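Local coordinates for protein carbohydrate kinase, pfkB family (Enterococcus faecalis, PDB 3KTN) that probably phosphorylates 2-keto-3-deoxygluconate as a magnesium-binding sugar kinase of the PfkB (ribokinase) family, at residues Thr51-Glu64 / Gly74-Ile87. Residues are numbered along the deposited sequence; the frame is centred on the assembly and turned at random.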
ATOM      1  N   THR A  51      -1.060 -33.781   1.492  1.00 36.11           N
ATOM      2  CA  THR A  51      -0.388 -33.396   2.724  1.00 34.09           C
ATOM      3  C   THR A  51      -1.362 -32.976   3.814  1.00 33.62           C
ATOM      4  O   THR A  51      -2.459 -32.499   3.533  1.00 35.56           O
ATOM      5  CB  THR A  51       0.585 -32.225   2.462  1.00 33.14           C
ATOM      6  OG1 THR A  51      -0.163 -31.032   2.196  1.00 35.53           O
ATOM      7  CG2 THR A  51       1.452 -32.523   1.255  1.00 31.14           C
ATOM      8  N   ALA A  52      -0.947 -33.147   5.062  1.00 31.99           N
ATOM      9  CA  ALA A  52      -1.779 -32.781   6.191  1.00 32.44           C
ATOM     10  C   ALA A  52      -0.887 -32.410   7.365  1.00 33.21           C
ATOM     11  O   ALA A  52       0.101 -33.092   7.646  1.00 33.30           O
ATOM     12  CB  ALA A  52      -2.695 -33.941   6.569  1.00 33.51           C
ATOM     13  N   LEU A  53      -1.234 -31.326   8.050  1.00 31.96           N
ATOM     14  CA  LEU A  53      -0.451 -30.875   9.185  1.00 31.45           C
ATOM     15  C   LEU A  53      -1.107 -31.266  10.500  1.00 32.56           C
ATOM     16  O   LEU A  53      -2.301 -31.044  10.697  1.00 32.96           O
ATOM     17  CB  LEU A  53      -0.278 -29.353   9.142  1.00 32.22           C
ATOM     18  CG  LEU A  53       0.531 -28.727  10.278  1.00 32.22           C
ATOM     19  CD1 LEU A  53       1.967 -29.241  10.215  1.00 32.86           C
ATOM     20  CD2 LEU A  53       0.509 -27.205  10.151  1.00 34.17           C
ATOM     21  N   ILE A  54      -0.318 -31.849  11.395  1.00 31.75           N
ATOM     22  CA  ILE A  54      -0.814 -32.238  12.704  1.00 33.25           C
ATOM     23  C   ILE A  54      -0.280 -31.198  13.678  1.00 31.22           C
ATOM     24  O   ILE A  54       0.925 -31.106  13.893  1.00 30.82           O
ATOM     25  CB  ILE A  54      -0.295 -33.636  13.117  1.00 35.79           C
ATOM     26  CG1 ILE A  54      -0.674 -34.662  12.050  1.00 38.27           C
ATOM     27  CG2 ILE A  54      -0.886 -34.028  14.464  1.00 35.29           C
ATOM     28  CD1 ILE A  54      -0.078 -36.044  12.277  1.00 44.24           C
ATOM     29  N   THR A  55      -1.178 -30.414  14.262  1.00 31.07           N
ATOM     30  CA  THR A  55      -0.780 -29.369  15.192  1.00 30.39           C
ATOM     31  C   THR A  55      -2.040 -28.811  15.841  1.00 30.18           C
ATOM     32  O   THR A  55      -3.129 -29.347  15.651  1.00 32.24           O
ATOM     33  CB  THR A  55      -0.063 -28.222  14.433  1.00 31.41           C
ATOM     34  OG1 THR A  55       0.532 -27.306  15.363  1.00 32.24           O
ATOM     35  CG2 THR A  55      -1.065 -27.474  13.571  1.00 28.66           C
ATOM     36  N   LYS A  56      -1.887 -27.737  16.606  1.00 30.36           N
ATOM     37  CA  LYS A  56      -3.025 -27.086  17.248  1.00 31.99           C
ATOM     38  C   LYS A  56      -2.995 -25.593  16.943  1.00 32.01           C
ATOM     39  O   LYS A  56      -1.923 -25.003  16.771  1.00 30.68           O
ATOM     40  CB  LYS A  56      -2.989 -27.248  18.776  1.00 33.33           C
ATOM     41  CG  LYS A  56      -3.020 -28.683  19.294  1.00 35.39           C
ATOM     42  CD  LYS A  56      -4.327 -29.392  18.977  1.00 34.77           C
ATOM     43  CE  LYS A  56      -4.332 -30.804  19.580  1.00 36.71           C
ATOM     44  NZ  LYS A  56      -5.435 -31.648  19.045  1.00 32.80           N
ATOM     45  N   LEU A  57      -4.177 -24.995  16.877  1.00 31.20           N
ATOM     46  CA  LEU A  57      -4.320 -23.561  16.660  1.00 32.12           C
ATOM     47  C   LEU A  57      -5.440 -23.112  17.583  1.00 30.50           C
ATOM     48  O   LEU A  57      -6.408 -23.846  17.793  1.00 32.14           O
ATOM     49  CB  LEU A  57      -4.664 -23.242  15.199  1.00 30.11           C
ATOM     50  CG  LEU A  57      -3.486 -23.321  14.220  1.00 29.80           C
ATOM     51  CD1 LEU A  57      -3.959 -23.029  12.795  1.00 30.86           C
ATOM     52  CD2 LEU A  57      -2.426 -22.326  14.636  1.00 27.20           C
ATOM     53  N   PRO A  58      -5.325 -21.902  18.154  1.00 31.16           N
ATOM     54  CA  PRO A  58      -6.368 -21.415  19.056  1.00 31.47           C
ATOM     55  C   PRO A  58      -7.705 -21.265  18.353  1.00 32.73           C
ATOM     56  O   PRO A  58      -7.757 -20.987  17.148  1.00 31.39           O
ATOM     57  CB  PRO A  58      -5.810 -20.078  19.531  1.00 31.92           C
ATOM     58  CG  PRO A  58      -5.047 -19.605  18.332  1.00 30.67           C
ATOM     59  CD  PRO A  58      -4.313 -20.856  17.918  1.00 29.86           C
ATOM     60  N   ALA A  59      -8.780 -21.459  19.110  1.00 31.66           N
ATOM     61  CA  ALA A  59     -10.119 -21.330  18.563  1.00 33.68           C
ATOM     62  C   ALA A  59     -10.532 -19.862  18.613  1.00 32.84           C
ATOM     63  O   ALA A  59     -11.361 -19.465  19.430  1.00 33.59           O
ATOM     64  CB  ALA A  59     -11.119 -22.196  19.358  1.00 32.83           C
ATOM     65  N   ASN A  60      -9.907 -19.053  17.768  1.00 31.45           N
ATOM     66  CA  ASN A  60     -10.248 -17.643  17.669  1.00 31.01           C
ATOM     67  C   ASN A  60     -10.050 -17.235  16.209  1.00 30.00           C
ATOM     68  O   ASN A  60      -9.629 -18.055  15.386  1.00 30.48           O
ATOM     69  CB  ASN A  60      -9.416 -16.778  18.637  1.00 29.07           C
ATOM     70  CG  ASN A  60      -7.929 -16.824  18.358  1.00 29.04           C
ATOM     71  OD1 ASN A  60      -7.497 -16.914  17.211  1.00 33.42           O
ATOM     72  ND2 ASN A  60      -7.132 -16.734  19.418  1.00 27.03           N
ATOM     73  N   ARG A  61     -10.358 -15.989  15.876  1.00 29.84           N
ATOM     74  CA  ARG A  61     -10.250 -15.535  14.494  1.00 28.81           C
ATOM     75  C   ARG A  61      -8.855 -15.664  13.894  1.00 28.55           C
ATOM     76  O   ARG A  61      -8.712 -15.908  12.695  1.00 28.89           O
ATOM     77  CB  ARG A  61     -10.764 -14.097  14.393  1.00 29.35           C
ATOM     78  CG  ARG A  61     -12.260 -13.978  14.742  1.00 29.44           C
ATOM     79  CD  ARG A  61     -12.654 -12.537  15.017  1.00 29.83           C
ATOM     80  NE  ARG A  61     -12.560 -11.702  13.824  1.00 31.30           N
ATOM     81  CZ  ARG A  61     -13.492 -11.643  12.879  1.00 33.38           C
ATOM     82  NH1 ARG A  61     -14.597 -12.370  12.994  1.00 31.39           N
ATOM     83  NH2 ARG A  61     -13.319 -10.858  11.819  1.00 31.40           N
ATOM     84  N   LEU A  62      -7.829 -15.512  14.722  1.00 26.79           N
ATOM     85  CA  LEU A  62      -6.461 -15.632  14.239  1.00 28.88           C
ATOM     86  C   LEU A  62      -6.188 -17.097  13.903  1.00 28.70           C
ATOM     87  O   LEU A  62      -5.577 -17.413  12.872  1.00 27.52           O
ATOM     88  CB  LEU A  62      -5.478 -15.138  15.301  1.00 29.72           C
ATOM     89  CG  LEU A  62      -4.016 -15.051  14.862  1.00 32.33           C
ATOM     90  CD1 LEU A  62      -3.863 -14.011  13.757  1.00 32.43           C
ATOM     91  CD2 LEU A  62      -3.156 -14.672  16.069  1.00 33.50           C
ATOM     92  N   GLY A  63      -6.658 -17.994  14.769  1.00 28.46           N
ATOM     93  CA  GLY A  63      -6.471 -19.411  14.518  1.00 26.58           C
ATOM     94  C   GLY A  63      -7.228 -19.815  13.264  1.00 26.59           C
ATOM     95  O   GLY A  63      -6.746 -20.630  12.479  1.00 28.61           O
ATOM     96  N   GLU A  64      -8.417 -19.246  13.073  1.00 28.00           N
ATOM     97  CA  GLU A  64      -9.231 -19.549  11.891  1.00 28.85           C
ATOM     98  C   GLU A  64      -8.543 -19.047  10.615  1.00 28.22           C
ATOM     99  O   GLU A  64      -8.600 -19.695   9.568  1.00 29.06           O
ATOM    100  CB  GLU A  64     -10.624 -18.910  12.017  1.00 30.15           C
ATOM    101  CG  GLU A  64     -11.546 -19.601  13.018  1.00 35.35           C
ATOM    102  CD  GLU A  64     -11.777 -21.067  12.672  1.00 38.71           C
ATOM    103  OE1 GLU A  64     -12.261 -21.354  11.555  1.00 41.44           O
ATOM    104  OE2 GLU A  64     -11.472 -21.934  13.512  1.00 43.72           O
ATOM    105  N   GLY A  74      -2.767 -25.568   0.076  1.00 29.86           N
ATOM    106  CA  GLY A  74      -3.018 -26.911  -0.408  1.00 30.21           C
ATOM    107  C   GLY A  74      -2.857 -27.972   0.663  1.00 30.91           C
ATOM    108  O   GLY A  74      -2.917 -29.163   0.375  1.00 30.05           O
ATOM    109  N   ILE A  75      -2.654 -27.543   1.905  1.00 32.31           N
ATOM    110  CA  ILE A  75      -2.481 -28.465   3.023  1.00 31.34           C
ATOM    111  C   ILE A  75      -3.822 -28.722   3.700  1.00 33.23           C
ATOM    112  O   ILE A  75      -4.584 -27.785   3.967  1.00 32.26           O
ATOM    113  CB  ILE A  75      -1.524 -27.882   4.099  1.00 31.08           C
ATOM    114  CG1 ILE A  75      -0.201 -27.454   3.465  1.00 27.65           C
ATOM    115  CG2 ILE A  75      -1.242 -28.927   5.173  1.00 30.88           C
ATOM    116  CD1 ILE A  75       0.671 -26.653   4.420  1.00 25.65           C
ATOM    117  N   SER A  76      -4.116 -29.990   3.974  1.00 33.21           N
ATOM    118  CA  SER A  76      -5.358 -30.340   4.650  1.00 32.26           C
ATOM    119  C   SER A  76      -5.247 -29.864   6.093  1.00 32.34           C
ATOM    120  O   SER A  76      -4.201 -30.019   6.727  1.00 30.97           O
ATOM    121  CB  SER A  76      -5.571 -31.856   4.643  1.00 35.65           C
ATOM    122  OG  SER A  76      -6.669 -32.203   5.475  1.00 36.92           O
ATOM    123  N   ASP A  77      -6.330 -29.297   6.612  1.00 31.40           N
ATOM    124  CA  ASP A  77      -6.358 -28.804   7.980  1.00 33.70           C
ATOM    125  C   ASP A  77      -7.217 -29.726   8.854  1.00 33.73           C
ATOM    126  O   ASP A  77      -7.581 -29.364   9.970  1.00 32.49           O
ATOM    127  CB  ASP A  77      -6.942 -27.383   8.000  1.00 34.80           C
ATOM    128  CG  ASP A  77      -8.412 -27.353   7.606  1.00 35.21           C
ATOM    129  OD1 ASP A  77      -8.856 -28.287   6.908  1.00 38.16           O
ATOM    130  OD2 ASP A  77      -9.123 -26.399   7.982  1.00 36.17           O
ATOM    131  N   GLN A  78      -7.535 -30.912   8.344  1.00 35.91           N
ATOM    132  CA  GLN A  78      -8.369 -31.866   9.078  1.00 39.22           C
ATOM    133  C   GLN A  78      -7.811 -32.241  10.447  1.00 39.18           C
ATOM    134  O   GLN A  78      -8.568 -32.405  11.403  1.00 39.47           O
ATOM    135  CB  GLN A  78      -8.573 -33.139   8.251  1.00 43.22           C
ATOM    136  CG  GLN A  78      -7.283 -33.899   7.956  1.00 49.75           C
ATOM    137  CD  GLN A  78      -7.505 -35.114   7.071  1.00 53.45           C
ATOM    138  OE1 GLN A  78      -8.334 -35.976   7.379  1.00 57.18           O
ATOM    139  NE2 GLN A  78      -6.761 -35.193   5.970  1.00 51.80           N
ATOM    140  N   TRP A  79      -6.491 -32.368  10.551  1.00 38.57           N
ATOM    141  CA  TRP A  79      -5.880 -32.737  11.821  1.00 38.59           C
ATOM    142  C   TRP A  79      -5.332 -31.571  12.634  1.00 38.99           C
ATOM    143  O   TRP A  79      -4.488 -31.760  13.506  1.00 38.29           O
ATOM    144  CB  TRP A  79      -4.791 -33.794  11.598  1.00 40.75           C
ATOM    145  CG  TRP A  79      -5.346 -35.054  10.992  1.00 44.19           C
ATOM    146  CD1 TRP A  79      -6.578 -35.600  11.226  1.00 43.96           C
ATOM    147  CD2 TRP A  79      -4.700 -35.917  10.051  1.00 45.22           C
ATOM    148  NE1 TRP A  79      -6.742 -36.742  10.486  1.00 45.38           N
ATOM    149  CE2 TRP A  79      -5.608 -36.962   9.751  1.00 46.01           C
ATOM    150  CE3 TRP A  79      -3.447 -35.909   9.423  1.00 46.28           C
ATOM    151  CZ2 TRP A  79      -5.298 -37.996   8.858  1.00 46.90           C
ATOM    152  CZ3 TRP A  79      -3.137 -36.936   8.533  1.00 47.45           C
ATOM    153  CH2 TRP A  79      -4.064 -37.964   8.257  1.00 48.61           C
ATOM    154  N   VAL A  80      -5.805 -30.363  12.337  1.00 38.74           N
ATOM    155  CA  VAL A  80      -5.395 -29.183  13.090  1.00 37.64           C
ATOM    156  C   VAL A  80      -6.477 -29.010  14.150  1.00 37.11           C
ATOM    157  O   VAL A  80      -7.612 -28.675  13.818  1.00 39.07           O
ATOM    158  CB  VAL A  80      -5.363 -27.909  12.209  1.00 36.56           C
ATOM    159  CG1 VAL A  80      -5.028 -26.702  13.066  1.00 34.38           C
ATOM    160  CG2 VAL A  80      -4.341 -28.063  11.091  1.00 34.16           C
ATOM    161  N   GLY A  81      -6.133 -29.236  15.415  1.00 37.30           N
ATOM    162  CA  GLY A  81      -7.117 -29.116  16.480  1.00 35.42           C
ATOM    163  C   GLY A  81      -7.121 -27.758  17.149  1.00 37.29           C
ATOM    164  O   GLY A  81      -6.231 -26.942  16.906  1.00 36.16           O
ATOM    165  N   GLU A  82      -8.120 -27.514  17.992  1.00 36.08           N
ATOM    166  CA  GLU A  82      -8.225 -26.243  18.701  1.00 39.83           C
ATOM    167  C   GLU A  82      -7.619 -26.388  20.085  1.00 39.70           C
ATOM    168  O   GLU A  82      -7.831 -27.390  20.755  1.00 41.20           O
ATOM    169  CB  GLU A  82      -9.689 -25.814  18.839  1.00 39.11           C
ATOM    170  CG  GLU A  82     -10.485 -25.894  17.556  1.00 41.86           C
ATOM    171  CD  GLU A  82     -11.900 -25.364  17.715  1.00 43.94           C
ATOM    172  OE1 GLU A  82     -12.537 -25.641  18.754  1.00 43.91           O
ATOM    173  OE2 GLU A  82     -12.377 -24.676  16.790  1.00 47.18           O
ATOM    174  N   LYS A  83      -6.875 -25.379  20.514  1.00 40.29           N
ATOM    175  CA  LYS A  83      -6.239 -25.411  21.818  1.00 39.96           C
ATOM    176  C   LYS A  83      -5.537 -24.083  22.067  1.00 40.39           C
ATOM    177  O   LYS A  83      -5.118 -23.411  21.126  1.00 39.90           O
ATOM    178  CB  LYS A  83      -5.213 -26.546  21.860  1.00 42.25           C
ATOM    179  CG  LYS A  83      -4.455 -26.672  23.167  1.00 46.48           C
ATOM    180  CD  LYS A  83      -4.880 -27.914  23.939  1.00 49.48           C
ATOM    181  CE  LYS A  83      -4.093 -28.053  25.238  1.00 52.06           C
ATOM    182  NZ  LYS A  83      -4.497 -29.265  26.010  1.00 53.15           N
ATOM    183  N   GLY A  84      -5.419 -23.708  23.336  1.00 39.38           N
ATOM    184  CA  GLY A  84      -4.739 -22.479  23.688  1.00 40.38           C
ATOM    185  C   GLY A  84      -5.389 -21.216  23.173  1.00 41.31           C
ATOM    186  O   GLY A  84      -6.567 -21.207  22.821  1.00 40.52           O
ATOM    187  N   ASP A  85      -4.604 -20.145  23.123  1.00 43.49           N
ATOM    188  CA  ASP A  85      -5.093 -18.848  22.674  1.00 46.22           C
ATOM    189  C   ASP A  85      -4.048 -18.090  21.866  1.00 45.90           C
ATOM    190  O   ASP A  85      -4.375 -17.201  21.080  1.00 51.02           O
ATOM    191  CB  ASP A  85      -5.456 -17.997  23.889  1.00 49.08           C
ATOM    192  CG  ASP A  85      -6.445 -18.678  24.801  1.00 54.78           C
ATOM    193  OD1 ASP A  85      -7.633 -18.777  24.421  1.00 57.80           O
ATOM    194  OD2 ASP A  85      -6.033 -19.118  25.895  1.00 57.43           O
ATOM    195  N   HIS A  86      -2.792 -18.463  22.057  1.00 41.46           N
ATOM    196  CA  HIS A  86      -1.668 -17.790  21.434  1.00 36.73           C
ATOM    197  C   HIS A  86      -1.006 -18.540  20.278  1.00 35.08           C
ATOM    198  O   HIS A  86      -1.061 -19.768  20.193  1.00 32.74           O
ATOM    199  CB  HIS A  86      -0.647 -17.515  22.546  1.00 37.15           C
ATOM    200  CG  HIS A  86       0.581 -16.780  22.104  1.00 39.22           C
ATOM    201  ND1 HIS A  86       0.592 -15.421  21.871  1.00 38.09           N
ATOM    202  CD2 HIS A  86       1.854 -17.204  21.922  1.00 36.59           C
ATOM    203  CE1 HIS A  86       1.819 -15.038  21.571  1.00 36.36           C
ATOM    204  NE2 HIS A  86       2.605 -16.100  21.596  1.00 38.73           N
ATOM    205  N   ILE A  87      -0.392 -17.783  19.374  1.00 32.13           N
ATOM    206  CA  ILE A  87       0.342 -18.371  18.259  1.00 30.55           C
ATOM    207  C   ILE A  87       1.737 -17.749  18.294  1.00 30.38           C
ATOM    208  O   ILE A  87       1.878 -16.543  18.516  1.00 30.24           O
ATOM    209  CB  ILE A  87      -0.323 -18.075  16.894  1.00 30.21           C
ATOM    210  CG1 ILE A  87      -1.720 -18.697  16.845  1.00 32.68           C
ATOM    211  CG2 ILE A  87       0.529 -18.657  15.767  1.00 28.95           C
ATOM    212  CD1 ILE A  87      -2.430 -18.529  15.503  1.00 36.05           C
TER
HETATM  213  O   HOH W   1      -1.827 -31.689   0.172  1.00 43.57           O
HETATM  214  O   HOH W   2      -4.340 -31.611   8.936  1.00 36.68           O
HETATM  215  O   HOH W   3      -5.118 -32.257  16.179  1.00 42.84           O
HETATM  216  O   HOH W   4      -8.523 -22.615  21.605  1.00 37.27           O
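Gly-81 sits between Thr-55 and Leu-57 in the parallel pairing of strand 51-57 with the short outermost strand 80-82: its N donates to Thr-55 O in the carbonyl plane (3.0 Å), and its O takes Leu-57 N nearly head-on (2.8 Å). Lys-83 N continues the ladder to Leu-57 O from above the carbonyl plane, 53° out of it. A separate single bridge pairs Ala-52 with Ser-76 through the bond from Ser-76 N to Thr-51 O; between the two the register slips by one residue at the type I turn Asp-77 to Val-80. Water fills in there: one molecule gives hydrogens to Leu-53 O and Ser-76 O and accepts from Trp-79 N, while another links Lys-56 NZ to Trp-79 O. The same ammonium bonds Asp-120 O and meets Tyr-121 in a cation-pi contact.

Apolar side chains divide between the two sheet faces. On one, the six-membered part of the Trp-79 indole approaches Ala-52 obliquely, Trp-79 CE3 lying 3.5 Å from Ala-52 CB, and Ile-54 CG1 also reaches Trp-79 CE3; the Phe-126 ring meets the indole too, the planes at about 35°. On the other, chi1 176° sets Val-80 CG1 opposite the backbone N, where it lies 3.8 Å from Leu-57 CD1, with Leu-70 of helix 61-72 against Val-80. Farther on, Ile-87 crosses the Pro-58 ring at about a right angle, Ile-87 CG1 lying 3.5 Å from Pro-58 CD, and Ile-87 CD1 reaches Leu-57 CD2 and Leu-62 CG.

Asn-60 OD1 caps helix 61-72 through Gly-63 N (2.8 Å), while Asn-60 ND2 gives a weak bond to Asp-85 O. Backbone bonds, with water where the register slips, thus join the two strands of this right-handed beta-alpha-beta crossover at the edge of the Rossmann-like sheet, and apolar side chains pack on both faces, Val-80 and Leu-57 on the side of helix 61-72 and Trp-79 on the other.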